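PDB 3SQZ: putative hydroxymethylglutaryl-CoA synthase from Streptococcus mutans, which probably catalyses, as a thiolase-fold hydroxymethylglutaryl-CoA synthase, the condensation of acetyl-CoA with acetoacetyl-CoA, and binds coenzyme A. Local coordinates for residues V124-H127 with S128-I132; K198-R201 with I202-H206. All coordinates share one frame; numbering follows the deposited sequence. Where two conformers were deposited one is given.

Contact 1 (V124-H127 with S128-I132)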
ATOM      1  N   VAL A 124       5.629  -9.081  14.467  1.00  9.66           N
ATOM      2  CA  VAL A 124       6.512  -9.317  15.607  1.00  9.70           C
ATOM      3  C   VAL A 124       7.936  -8.849  15.289  1.00  9.92           C
ATOM      4  O   VAL A 124       8.595  -8.238  16.127  1.00 10.37           O
ATOM      5  CB  VAL A 124       6.484 -10.793  16.032  1.00 10.25           C
ATOM      6  CG1 VAL A 124       7.535 -11.058  17.102  1.00 10.72           C
ATOM      7  CG2 VAL A 124       5.089 -11.168  16.532  1.00 11.27           C
ATOM      8  N   TYR A 125       8.407  -9.135  14.080  1.00 10.49           N
ATOM      9  CA  TYR A 125       9.727  -8.676  13.664  1.00 11.23           C
ATOM     10  C   TYR A 125       9.807  -7.164  13.596  1.00 11.24           C
ATOM     11  O   TYR A 125      10.824  -6.574  13.952  1.00 12.50           O
ATOM     12  CB  TYR A 125      10.105  -9.248  12.301  1.00 11.78           C
ATOM     13  CG  TYR A 125      10.289 -10.742  12.276  1.00 11.66           C
ATOM     14  CD1 TYR A 125      11.392 -11.334  12.879  1.00 12.23           C
ATOM     15  CD2 TYR A 125       9.375 -11.559  11.632  1.00 12.24           C
ATOM     16  CE1 TYR A 125      11.578 -12.703  12.840  1.00 12.22           C
ATOM     17  CE2 TYR A 125       9.553 -12.922  11.586  1.00 12.44           C
ATOM     18  CZ  TYR A 125      10.653 -13.490  12.189  1.00 11.92           C
ATOM     19  OH  TYR A 125      10.810 -14.851  12.128  1.00 13.38           O
ATOM     20  N   VAL A 126       8.747  -6.532  13.114  1.00 11.41           N
ATOM     21  CA  VAL A 126       8.744  -5.080  13.032  1.00 12.04           C
ATOM     22  C   VAL A 126       8.818  -4.472  14.436  1.00 11.72           C
ATOM     23  O   VAL A 126       9.584  -3.541  14.689  1.00 12.89           O
ATOM     24  CB  VAL A 126       7.526  -4.562  12.252  1.00 13.84           C
ATOM     25  CG1 VAL A 126       7.539  -3.045  12.183  1.00 15.14           C
ATOM     26  CG2 VAL A 126       7.502  -5.159  10.845  1.00 15.71           C
ATOM     27  N   HIS A 127       8.026  -5.022  15.349  1.00 11.26           N
ATOM     28  CA  HIS A 127       8.050  -4.606  16.742  1.00 11.55           C
ATOM     29  C   HIS A 127       9.477  -4.647  17.311  1.00 12.13           C
ATOM     30  O   HIS A 127       9.938  -3.706  17.956  1.00 12.35           O
ATOM     31  CB  HIS A 127       7.111  -5.496  17.561  1.00 11.54           C
ATOM     32  CG  HIS A 127       7.112  -5.182  19.019  1.00 11.15           C
ATOM     33  ND1 HIS A 127       8.045  -5.708  19.887  1.00 12.35           N
ATOM     34  CD2 HIS A 127       6.316  -4.378  19.759  1.00 12.00           C
ATOM     35  CE1 HIS A 127       7.823  -5.238  21.101  1.00 12.16           C
ATOM     36  NE2 HIS A 127       6.782  -4.424  21.051  1.00 11.87           N
ATOM     37  N   SER A 128      10.185  -5.737  17.046  1.00 12.04           N
ATOM     38  CA  SER A 128      11.540  -5.949  17.529  0.62 13.04           C
ATOM     39  C   SER A 128      12.551  -5.005  16.868  1.00 12.55           C
ATOM     40  O   SER A 128      13.356  -4.354  17.526  1.00 13.11           O
ATOM     41  CB  SER A 128      11.923  -7.399  17.236  0.62 15.18           C
ATOM     42  OG  SER A 128      13.233  -7.690  17.667  0.62 16.41           O
ATOM     43  N   LEU A 129      12.519  -4.969  15.539  1.00 11.97           N
ATOM     44  CA  LEU A 129      13.484  -4.177  14.781  1.00 12.38           C
ATOM     45  C   LEU A 129      13.393  -2.694  15.119  1.00 12.34           C
ATOM     46  O   LEU A 129      14.399  -1.987  15.091  1.00 13.27           O
ATOM     47  CB  LEU A 129      13.303  -4.380  13.276  1.00 12.76           C
ATOM     48  CG  LEU A 129      13.738  -5.740  12.728  1.00 12.77           C
ATOM     49  CD1 LEU A 129      13.187  -5.958  11.328  1.00 13.86           C
ATOM     50  CD2 LEU A 129      15.259  -5.914  12.758  1.00 13.73           C
ATOM     51  N   LEU A 130      12.189  -2.222  15.430  1.00 11.96           N
ATOM     52  CA  LEU A 130      11.965  -0.813  15.739  1.00 12.14           C
ATOM     53  C   LEU A 130      12.167  -0.472  17.207  1.00 12.37           C
ATOM     54  O   LEU A 130      12.142   0.694  17.573  1.00 14.13           O
ATOM     55  CB  LEU A 130      10.563  -0.385  15.318  1.00 13.27           C
ATOM     56  CG  LEU A 130      10.280  -0.360  13.822  1.00 18.01           C
ATOM     57  CD1 LEU A 130       8.781  -0.252  13.584  1.00 19.33           C
ATOM     58  CD2 LEU A 130      11.045   0.773  13.165  1.00 21.82           C
ATOM     59  N   GLY A 131      12.330  -1.479  18.059  1.00 11.80           N
ATOM     60  CA  GLY A 131      12.545  -1.207  19.468  1.00 12.80           C
ATOM     61  C   GLY A 131      11.318  -0.639  20.165  1.00 12.30           C
ATOM     62  O   GLY A 131      11.433   0.184  21.074  1.00 13.99           O
ATOM     63  N   ILE A 132      10.138  -1.079  19.747  1.00 11.66           N
ATOM     64  CA  ILE A 132       8.906  -0.654  20.402  1.00 11.61           C
ATOM     65  C   ILE A 132       8.793  -1.284  21.797  1.00 11.22           C
ATOM     66  O   ILE A 132       9.287  -2.389  22.034  1.00 11.77           O
ATOM     67  CB  ILE A 132       7.694  -0.962  19.494  1.00 11.97           C
ATOM     68  CG1 ILE A 132       7.777  -0.054  18.254  1.00 13.39           C
ATOM     69  CG2 ILE A 132       6.379  -0.769  20.227  1.00 12.13           C
ATOM     70  CD1 ILE A 132       6.863  -0.451  17.124  1.00 13.62           C
TER
HETATM   71  O   HOH W   1      11.079  -4.037  20.648  1.00 21.92           O

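Contact 2 (K198-R201 with I202-H206)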
ATOM      1  N   LYS A 198      -4.589  10.035  18.975  1.00 13.15           N
ATOM      2  CA  LYS A 198      -5.492  11.146  19.216  1.00 14.23           C
ATOM      3  C   LYS A 198      -4.864  12.443  18.720  1.00 13.83           C
ATOM      4  O   LYS A 198      -3.642  12.581  18.700  1.00 15.42           O
ATOM      5  CB  LYS A 198      -5.798  11.234  20.713  1.00 16.59           C
ATOM      6  CG  LYS A 198      -6.876  12.231  21.071  1.00 20.28           C
ATOM      7  CD  LYS A 198      -7.223  12.165  22.548  1.00 22.78           C
ATOM      8  CE  LYS A 198      -6.254  12.983  23.389  1.00 26.81           C
ATOM      9  NZ  LYS A 198      -4.853  12.488  23.294  1.00 28.33           N
ATOM     10  N   ASP A 199      -5.701  13.392  18.313  1.00 13.50           N
ATOM     11  CA  ASP A 199      -5.221  14.676  17.811  1.00 14.31           C
ATOM     12  C   ASP A 199      -4.170  14.493  16.722  1.00 13.52           C
ATOM     13  O   ASP A 199      -3.059  15.023  16.804  1.00 14.44           O
ATOM     14  CB  ASP A 199      -4.699  15.516  18.966  1.00 17.13           C
ATOM     15  CG  ASP A 199      -5.781  15.820  19.975  1.00 21.13           C
ATOM     16  OD1 ASP A 199      -6.925  16.088  19.544  1.00 22.10           O
ATOM     17  OD2 ASP A 199      -5.505  15.760  21.190  1.00 23.90           O
ATOM     18  N   PRO A 200      -4.536  13.748  15.678  1.00 12.30           N
ATOM     19  CA  PRO A 200      -3.594  13.467  14.593  1.00 11.92           C
ATOM     20  C   PRO A 200      -3.242  14.719  13.800  1.00 11.79           C
ATOM     21  O   PRO A 200      -4.055  15.639  13.661  1.00 12.44           O
ATOM     22  CB  PRO A 200      -4.384  12.515  13.702  1.00 12.51           C
ATOM     23  CG  PRO A 200      -5.794  12.924  13.913  1.00 12.67           C
ATOM     24  CD  PRO A 200      -5.888  13.243  15.371  1.00 12.92           C
ATOM     25  N   ARG A 201      -2.043  14.724  13.232  1.00 10.82           N
ATOM     26  CA  ARG A 201      -1.565  15.881  12.488  1.00 11.01           C
ATOM     27  C   ARG A 201      -1.862  15.850  10.991  1.00 10.23           C
ATOM     28  O   ARG A 201      -1.653  16.857  10.323  1.00 11.52           O
ATOM     29  CB  ARG A 201      -0.078  16.107  12.762  1.00 11.73           C
ATOM     30  CG  ARG A 201       0.156  16.694  14.140  1.00 12.65           C
ATOM     31  CD  ARG A 201       1.609  16.750  14.528  1.00 13.54           C
ATOM     32  NE  ARG A 201       2.148  15.411  14.724  1.00 14.07           N
ATOM     33  CZ  ARG A 201       3.400  15.157  15.078  1.00 15.13           C
ATOM     34  NH1 ARG A 201       4.258  16.155  15.268  1.00 16.23           N
ATOM     35  NH2 ARG A 201       3.793  13.903  15.238  1.00 16.01           N
ATOM     36  N   ILE A 202      -2.357  14.729  10.468  1.00 10.18           N
ATOM     37  CA  ILE A 202      -2.667  14.654   9.042  1.00  9.90           C
ATOM     38  C   ILE A 202      -4.157  14.492   8.747  1.00  9.85           C
ATOM     39  O   ILE A 202      -4.760  15.374   8.133  1.00 10.51           O
ATOM     40  CB  ILE A 202      -1.864  13.558   8.303  1.00 10.30           C
ATOM     41  CG1 ILE A 202      -0.361  13.811   8.444  1.00 10.26           C
ATOM     42  CG2 ILE A 202      -2.275  13.496   6.831  1.00 10.99           C
ATOM     43  CD1 ILE A 202       0.499  12.713   7.844  1.00 11.44           C
ATOM     44  N   LEU A 203      -4.754  13.381   9.187  1.00 10.13           N
ATOM     45  CA  LEU A 203      -6.104  13.046   8.759  1.00 10.51           C
ATOM     46  C   LEU A 203      -6.928  12.511   9.920  1.00 10.42           C
ATOM     47  O   LEU A 203      -6.611  11.461  10.486  1.00 11.51           O
ATOM     48  CB  LEU A 203      -6.076  12.003   7.632  1.00 11.15           C
ATOM     49  CG  LEU A 203      -7.381  11.798   6.855  1.00 11.70           C
ATOM     50  CD1 LEU A 203      -7.636  12.963   5.903  1.00 12.01           C
ATOM     51  CD2 LEU A 203      -7.377  10.468   6.099  1.00 13.00           C
ATOM     52  N   ILE A 204      -8.000  13.216  10.252  1.00 10.75           N
ATOM     53  CA  ILE A 204      -8.967  12.713  11.217  1.00 11.93           C
ATOM     54  C   ILE A 204      -9.825  11.657  10.538  1.00 11.88           C
ATOM     55  O   ILE A 204     -10.369  11.895   9.457  1.00 13.05           O
ATOM     56  CB  ILE A 204      -9.878  13.849  11.703  1.00 13.42           C
ATOM     57  CG1 ILE A 204      -9.049  14.911  12.427  1.00 14.90           C
ATOM     58  CG2 ILE A 204     -10.968  13.316  12.620  1.00 14.36           C
ATOM     59  CD1 ILE A 204      -9.705  16.273  12.474  1.00 17.24           C
ATOM     60  N   LEU A 205      -9.943  10.488  11.164  1.00 12.14           N
ATOM     61  CA  LEU A 205     -10.751   9.408  10.610  1.00 13.05           C
ATOM     62  C   LEU A 205     -12.156   9.460  11.185  1.00 14.43           C
ATOM     63  O   LEU A 205     -12.344   9.709  12.376  1.00 16.45           O
ATOM     64  CB  LEU A 205     -10.118   8.054  10.921  1.00 13.40           C
ATOM     65  CG  LEU A 205      -8.775   7.786  10.246  1.00 13.99           C
ATOM     66  CD1 LEU A 205      -8.150   6.509  10.785  1.00 14.91           C
ATOM     67  CD2 LEU A 205      -8.948   7.710   8.742  1.00 15.21           C
ATOM     68  N   HIS A 206     -13.151   9.236  10.337  1.00 15.42           N
ATOM     69  CA  HIS A 206     -14.536   9.292  10.787  1.00 16.36           C
ATOM     70  C   HIS A 206     -15.157   7.918  10.944  1.00 15.89           C
ATOM     71  O   HIS A 206     -14.619   6.931  10.472  1.00 16.63           O
ATOM     72  CB  HIS A 206     -15.343  10.175   9.851  1.00 17.87           C
ATOM     73  CG  HIS A 206     -14.840  11.584   9.823  1.00 18.58           C
ATOM     74  ND1 HIS A 206     -14.294  12.169   8.702  1.00 19.98           N
ATOM     75  CD2 HIS A 206     -14.750  12.505  10.809  1.00 18.76           C
ATOM     76  CE1 HIS A 206     -13.917  13.403   8.990  1.00 17.96           C
ATOM     77  NE2 HIS A 206     -14.186  13.631  10.261  1.00 20.21           N
TER

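Contact 1 (V124-H127 with S128-I132)
V124, Y125 and V126 accept i+4 backbone hydrogen bonds from S128, L129 and L130 in the last turn of helix 122-129, after which G131, at phi 69°, reverses the chain in a Schellman motif. Its two bonds run from I132 N to H127 O (3.2 Å) and from G131 N to S128 O (3.1 Å). On the buried side V126 and L130 run alongside each other in the same direction, and V126 CG1 and L130 CD1 are squeezed to 3.4 Å. A89 and A93 of helix 85-94 back this pair. The H127 imidazole slants across I132 on the way out of the turn. With CG opposite the main-chain N (chi1 178°), its ring reaches forward, bringing CD2 to 3.6 Å from I132 CG2 and CE1 to 3.3 Å from I132 O. Beyond the turn, H127 NE2 hydrogen-bonds to Q133 O. A water donates to both H127 O (2.9 Å) and I132 O (2.8 Å), bridging the two carbonyls. H127 thus grips the residues after the turn through backbone and ring together: its carbonyl oxygen accepts from the I132 amide and from a water, while the bond to Q133 helps to fix the rotation of an imidazole whose CD2 lies against the I132 CG2 methyl.

Contact 2 (K198-R201 with I202-H206)
P200, R201 and I202 form most of the short connection that leads from strand 188-198 into a classic beta bulge, in which I202 and L203 both face I39 of strand 37-45. P200 is buried, and its ring meets the incoming strand 203-213 through CG, which approaches I204 CG1 to 4.1 Å and L203 O to 3.8 Å. The proline and I204 side chains cross at about a right angle and meet at one apolar point, CG against CG1. The I202 side chain sets out away from the connection and touches I42 and Q361, while its backbone is hydrogen-bonded to I39 of strand 37-45 and to V355, just beyond the end of strand 346-354. R201, exposed at the surface, also reaches over strand 37-45: a bend at chi3 (-68°) turns the guanidinium group, and NH2 forms a salt bridge with D40. Its side chain also touches K41. Strand 37-45 thus receives both the bulge and the arginine. Within the turn itself, chi1 of -59° keeps I202 CG1 beside its own backbone N, 3.6 Å from R201 C and 3.8 Å from R201 O.

How the contacts relate
The two contacts come in series along the chain, contact 1 first, with centres about 24 Å apart and nearest atoms about 15 Å apart, so they do not touch. Both belong to elements built around the large mixed sheet of the thiolase fold. Contact 1 closes the helix of a beta-alpha-beta unit, between strands 105-111 and 137-141 at one border of that sheet, and its inner residues pack on strand 166-175. Contact 2 belongs to the middle strands of the sheet, where the chain passes from strand 188-198 to strand 203-213 with strand 37-45 between them. Both are structural connections distant from the coenzyme A pocket, one turning a helix towards an edge strand, the other joining two central strands.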